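Local coordinates for esterase (Pseudomonas putida, PDB 1ZOI), which probably hydrolyses carboxylic esters stereoselectively, as an alpha/beta-hydrolase-fold esterase linked to the synthesis of D-beta-acetylthioisobutyric acid, at residues Thr6-Gln11 and Ala76-Ala81; Gly49-Ala54 and Ala84-Gln89. All blocks are in the same frame, centred on the assembly; numbering follows the deposited sequence.

Contact 1 (Thr6-Gln11 and Ala76-Ala81); sequences TKDGVQ and ADDVAA
OD2 of D8 is gripped by two donors, one of which ties it to D78 on the facing helix: a water 3.0 Å from D8 OD2 also gives a hydrogen to D78 OD1, at 2.7 Å. The second donor is the T6 hydroxyl, whose OG1 stands 2.6 Å from D8 OD2, on the anti side of the carboxylate and 33° out of its plane. OG1 in turn accepts the backbone N-H of V10, so the T6 side chain bridges the type I turn T6-G9, linking D8 to the backbone just beyond it. With chi1 at 63°, its OG1 faces back into the turn while the methyl CG2 points at the helix, 3.3 Å from D78 OD1 and 4.2 Å from A81 CB. Any repulsion between the two carboxylates is probably eased by R58, which forms salt bridges with both D8 and D78, and by the shared water. Nearer solvent, K7, its chain bent at chi3, brings NZ to a long salt bridge with D77 OD2 (3.8 Å); D77 is held mainly by H110 and R109. The hairpin turn between strands 3-5 and 11-17, at the edge of the sheet, thus leans on one flank of helix 72-86, while A76 and V79 of this helix pack against helix 98-109.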
loop_
_atom_site.group_PDB
_atom_site.type_symbol
_atom_site.label_atom_id
_atom_site.label_comp_id
_atom_site.label_asym_id
_atom_site.label_seq_id
_atom_site.Cartn_x
_atom_site.Cartn_y
_atom_site.Cartn_z
ATOM N N THR A 6 -5.752 -18.227 -12.013
ATOM C CA THR A 6 -6.425 -18.385 -13.297
ATOM C C THR A 6 -5.777 -19.492 -14.117
ATOM O O THR A 6 -4.720 -20.011 -13.750
ATOM C CB THR A 6 -6.352 -17.101 -14.128
ATOM O OG1 THR A 6 -4.982 -16.816 -14.422
ATOM C CG2 THR A 6 -6.965 -15.931 -13.370
ATOM N N LYS A 7 -6.415 -19.835 -15.235
ATOM C CA LYS A 7 -5.911 -20.873 -16.129
ATOM C C LYS A 7 -4.506 -20.518 -16.591
ATOM O O LYS A 7 -3.646 -21.392 -16.711
ATOM C CB LYS A 7 -6.798 -21.002 -17.370
ATOM C CG LYS A 7 -8.287 -21.111 -17.107
ATOM C CD LYS A 7 -9.064 -21.073 -18.421
ATOM C CE LYS A 7 -8.738 -19.813 -19.225
ATOM N NZ LYS A 7 -9.504 -19.722 -20.501
ATOM N N ASP A 8 -4.279 -19.234 -16.861
ATOM C CA ASP A 8 -2.974 -18.788 -17.329
ATOM C C ASP A 8 -1.980 -18.369 -16.248
ATOM O O ASP A 8 -1.034 -17.628 -16.522
ATOM C CB ASP A 8 -3.122 -17.674 -18.383
ATOM C CG ASP A 8 -4.157 -16.621 -18.010
ATOM O OD1 ASP A 8 -4.246 -15.610 -18.742
ATOM O OD2 ASP A 8 -4.885 -16.800 -17.011
ATOM N N GLY A 9 -2.196 -18.857 -15.028
ATOM C CA GLY A 9 -1.291 -18.575 -13.922
ATOM C C GLY A 9 -1.280 -17.200 -13.272
ATOM O O GLY A 9 -0.281 -16.811 -12.669
ATOM N N VAL A 10 -2.379 -16.465 -13.372
ATOM C CA VAL A 10 -2.440 -15.140 -12.767
ATOM C C VAL A 10 -3.107 -15.226 -11.399
ATOM O O VAL A 10 -4.071 -15.959 -11.230
ATOM C CB VAL A 10 -3.251 -14.171 -13.650
ATOM C CG1 VAL A 10 -3.343 -12.800 -12.984
ATOM C CG2 VAL A 10 -2.604 -14.065 -15.027
ATOM N N GLN A 11 -2.582 -14.492 -10.421
ATOM C CA GLN A 11 -3.180 -14.481 -9.089
ATOM C C GLN A 11 -4.152 -13.312 -9.044
ATOM O O GLN A 11 -3.745 -12.155 -9.181
ATOM C CB GLN A 11 -2.120 -14.283 -8.003
ATOM C CG GLN A 11 -1.169 -15.453 -7.814
ATOM C CD GLN A 11 -1.888 -16.725 -7.411
ATOM O OE1 GLN A 11 -2.090 -17.622 -8.229
ATOM N NE2 GLN A 11 -2.289 -16.803 -6.146
ATOM N N ALA A 76 -12.506 -10.983 -18.756
ATOM C CA ALA A 76 -13.714 -11.796 -18.623
ATOM C C ALA A 76 -13.408 -13.215 -18.159
ATOM O O ALA A 76 -14.136 -13.778 -17.339
ATOM C CB ALA A 76 -14.465 -11.824 -19.942
ATOM N N ASP A 77 -12.338 -13.806 -18.680
ATOM C CA ASP A 77 -11.997 -15.154 -18.253
ATOM C C ASP A 77 -11.550 -15.134 -16.793
ATOM O O ASP A 77 -11.751 -16.103 -16.058
ATOM C CB ASP A 77 -10.910 -15.753 -19.151
ATOM C CG ASP A 77 -11.404 -16.018 -20.565
ATOM O OD1 ASP A 77 -12.641 -16.072 -20.769
ATOM O OD2 ASP A 77 -10.557 -16.184 -21.471
ATOM N N ASP A 78 -10.939 -14.032 -16.361
ATOM C CA ASP A 78 -10.516 -13.932 -14.971
ATOM C C ASP A 78 -11.763 -13.893 -14.087
ATOM O O ASP A 78 -11.779 -14.459 -12.998
ATOM C CB ASP A 78 -9.658 -12.684 -14.746
ATOM C CG ASP A 78 -8.308 -12.769 -15.445
ATOM O OD1 ASP A 78 -7.885 -13.889 -15.810
ATOM O OD2 ASP A 78 -7.663 -11.714 -15.621
ATOM N N VAL A 79 -12.812 -13.226 -14.562
ATOM C CA VAL A 79 -14.057 -13.159 -13.805
ATOM C C VAL A 79 -14.570 -14.592 -13.650
ATOM O O VAL A 79 -14.993 -15.006 -12.570
ATOM C CB VAL A 79 -15.130 -12.319 -14.540
ATOM C CG1 VAL A 79 -16.460 -12.403 -13.793
ATOM C CG2 VAL A 79 -14.686 -10.863 -14.629
ATOM N N ALA A 80 -14.515 -15.347 -14.740
ATOM C CA ALA A 80 -14.969 -16.731 -14.725
ATOM C C ALA A 80 -14.235 -17.546 -13.667
ATOM O O ALA A 80 -14.838 -18.373 -12.989
ATOM C CB ALA A 80 -14.777 -17.363 -16.107
ATOM N N ALA A 81 -12.933 -17.311 -13.514
ATOM C CA ALA A 81 -12.159 -18.049 -12.519
ATOM C C ALA A 81 -12.634 -17.721 -11.102
ATOM O O ALA A 81 -12.724 -18.600 -10.235
ATOM C CB ALA A 81 -10.671 -17.729 -12.669
HETATM O O HOH W 1 -7.811 -16.070 -17.458
#

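Contact 2 (Gly49-Ala54 and Ala84-Gln89); sequences GYRVVA and AHLGIQ
Strand 51-55 and the C-terminus of helix 72-86 stay well apart as backbones, with V53 and I88 the nearest pair at 9.1 Å between CA atoms, and side chains span the gap. V53 does so with both methyls: its CG1 lies 4.0 Å from L86 CD1 and its CG2 4.1 Å from I88 CD1, each pair meeting tip to tip. R51, two residues earlier on the same side of the strand, runs out fully extended (chi1 171°, chi2 180°) and lays its guanidinium beneath I88, whose CG2 sits 3.8 Å above the plane, over its centre. I88 thereby serves both neighbours, CG2 on the arginine and CD1 on the valine. The polar link is indirect. Two waters each donate to L86 O, one accepting from R51 NH1 at 2.9 Å and the other from R51 NH2 at 2.9 Å, so the helix's last carbonyl and the guanidinium are joined twice. The positive charge would be favourably placed at this helix end; its main partner, however, is D16 of strand 11-17, bound through NE. G87, with positive phi, is the C-prime residue of a Schellman motif that ends the helix and turns the chain so that I88 comes back over the sheet. Strand 51-55, helix 72-86 packed on the sheet, and the parallel strand 92-96 form a beta-alpha-beta crossover of the alpha/beta hydrolase fold.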
loop_
_atom_site.group_PDB
_atom_site.type_symbol
_atom_site.label_atom_id
_atom_site.label_comp_id
_atom_site.label_asym_id
_atom_site.label_seq_id
_atom_site.Cartn_x
_atom_site.Cartn_y
_atom_site.Cartn_z
ATOM N N GLY A 49 -28.431 -7.320 3.702
ATOM C CA GLY A 49 -28.479 -8.769 3.629
ATOM C C GLY A 49 -27.915 -9.483 2.418
ATOM O O GLY A 49 -28.313 -10.611 2.135
ATOM N N TYR A 50 -26.991 -8.850 1.705
ATOM C CA TYR A 50 -26.389 -9.478 0.532
ATOM C C TYR A 50 -24.980 -9.963 0.844
ATOM O O TYR A 50 -24.368 -9.554 1.831
ATOM C CB TYR A 50 -26.287 -8.482 -0.631
ATOM C CG TYR A 50 -27.602 -8.151 -1.297
ATOM C CD1 TYR A 50 -28.097 -8.938 -2.335
ATOM C CD2 TYR A 50 -28.369 -7.073 -0.862
ATOM C CE1 TYR A 50 -29.329 -8.655 -2.922
ATOM C CE2 TYR A 50 -29.598 -6.786 -1.438
ATOM C CZ TYR A 50 -30.072 -7.581 -2.462
ATOM O OH TYR A 50 -31.306 -7.311 -3.006
ATOM N N ARG A 51 -24.491 -10.862 -0.001
ATOM C CA ARG A 51 -23.124 -11.350 0.096
ATOM C C ARG A 51 -22.499 -10.555 -1.043
ATOM O O ARG A 51 -23.037 -10.536 -2.150
ATOM C CB ARG A 51 -23.042 -12.848 -0.203
ATOM C CG ARG A 51 -21.613 -13.370 -0.336
ATOM C CD ARG A 51 -21.603 -14.868 -0.632
ATOM N NE ARG A 51 -20.269 -15.369 -0.963
ATOM C CZ ARG A 51 -20.015 -16.627 -1.313
ATOM N NH1 ARG A 51 -21.002 -17.505 -1.378
ATOM N NH2 ARG A 51 -18.776 -17.008 -1.597
ATOM N N VAL A 52 -21.385 -9.882 -0.778
ATOM C CA VAL A 52 -20.759 -9.076 -1.812
ATOM C C VAL A 52 -19.366 -9.555 -2.170
ATOM O O VAL A 52 -18.579 -9.918 -1.301
ATOM C CB VAL A 52 -20.718 -7.585 -1.394
ATOM C CG1 VAL A 52 -22.148 -7.081 -1.192
ATOM C CG2 VAL A 52 -19.913 -7.411 -0.116
ATOM N N VAL A 53 -19.082 -9.558 -3.469
ATOM C CA VAL A 53 -17.795 -9.996 -3.985
ATOM C C VAL A 53 -17.199 -8.920 -4.894
ATOM O O VAL A 53 -17.902 -8.311 -5.696
ATOM C CB VAL A 53 -17.957 -11.317 -4.779
ATOM C CG1 VAL A 53 -16.652 -11.699 -5.459
ATOM C CG2 VAL A 53 -18.406 -12.427 -3.835
ATOM N N ALA A 54 -15.905 -8.672 -4.747
ATOM C CA ALA A 54 -15.226 -7.680 -5.578
ATOM C C ALA A 54 -13.785 -8.121 -5.745
ATOM O O ALA A 54 -13.091 -8.360 -4.761
ATOM C CB ALA A 54 -15.278 -6.303 -4.923
ATOM N N ALA A 84 -16.180 -19.397 -10.534
ATOM C CA ALA A 84 -16.081 -20.844 -10.344
ATOM C C ALA A 84 -15.483 -21.180 -8.987
ATOM O O ALA A 84 -15.948 -22.082 -8.289
ATOM C CB ALA A 84 -15.227 -21.465 -11.449
ATOM N N HIS A 85 -14.444 -20.443 -8.619
ATOM C CA HIS A 85 -13.767 -20.658 -7.351
ATOM C C HIS A 85 -14.714 -20.523 -6.158
ATOM O O HIS A 85 -14.687 -21.344 -5.237
ATOM C CB HIS A 85 -12.607 -19.665 -7.220
ATOM C CG HIS A 85 -11.677 -19.960 -6.085
ATOM N ND1 HIS A 85 -11.665 -19.225 -4.919
ATOM C CD2 HIS A 85 -10.721 -20.908 -5.942
ATOM C CE1 HIS A 85 -10.740 -19.706 -4.108
ATOM N NE2 HIS A 85 -10.153 -20.728 -4.704
ATOM N N LEU A 86 -15.559 -19.494 -6.186
ATOM C CA LEU A 86 -16.499 -19.231 -5.100
ATOM C C LEU A 86 -17.880 -19.865 -5.252
ATOM O O LEU A 86 -18.678 -19.839 -4.316
ATOM C CB LEU A 86 -16.675 -17.723 -4.921
ATOM C CG LEU A 86 -15.420 -16.956 -4.519
ATOM C CD1 LEU A 86 -15.738 -15.466 -4.482
ATOM C CD2 LEU A 86 -14.926 -17.447 -3.158
ATOM N N GLY A 87 -18.163 -20.423 -6.424
ATOM C CA GLY A 87 -19.461 -21.036 -6.649
ATOM C C GLY A 87 -20.586 -20.016 -6.608
ATOM O O GLY A 87 -21.683 -20.306 -6.128
ATOM N N ILE A 88 -20.321 -18.819 -7.125
ATOM C CA ILE A 88 -21.323 -17.759 -7.124
ATOM C C ILE A 88 -22.004 -17.541 -8.474
ATOM O O ILE A 88 -22.237 -16.409 -8.895
ATOM C CB ILE A 88 -20.720 -16.422 -6.655
ATOM C CG1 ILE A 88 -19.541 -16.036 -7.551
ATOM C CG2 ILE A 88 -20.285 -16.537 -5.208
ATOM C CD1 ILE A 88 -18.988 -14.661 -7.252
ATOM N N GLN A 89 -22.319 -18.634 -9.156
ATOM C CA GLN A 89 -23.002 -18.535 -10.434
ATOM C C GLN A 89 -24.402 -17.966 -10.188
ATOM O O GLN A 89 -24.984 -18.169 -9.120
ATOM C CB GLN A 89 -23.121 -19.916 -11.085
ATOM C CG GLN A 89 -21.804 -20.524 -11.540
ATOM C CD GLN A 89 -21.013 -21.185 -10.418
ATOM O OE1 GLN A 89 -21.463 -21.261 -9.274
ATOM N NE2 GLN A 89 -19.825 -21.677 -10.751
HETATM O O HOH W 2 -21.139 -19.925 -2.919
HETATM O O HOH W 3 -17.913 -19.804 -1.409
#

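How the contacts relate
Both contacts use helix 72-86, contact 1 along its middle and contact 2 at its C-terminal end, with centres about 16 Å apart. Their partners differ: the first is a turn beside the edge of the sheet, partly buried, the second a strand inside the sheet, and buried. Chemistry follows place. Contact 1 is mostly carboxylates, paired with R58 and R109 and, for D77, hydrogen-bonded to H110, with little apolar packing. Contact 2 is mainly aliphatic and keeps a single arginine, salt-bridged to D16. Neither has a direct hydrogen bond across it; in both, water bridges polar groups across the gap, and contact 1 adds the long lysine bridge. Helix 72-86 thus touches the N-terminal hairpin at its middle and the central sheet at its C-terminal end.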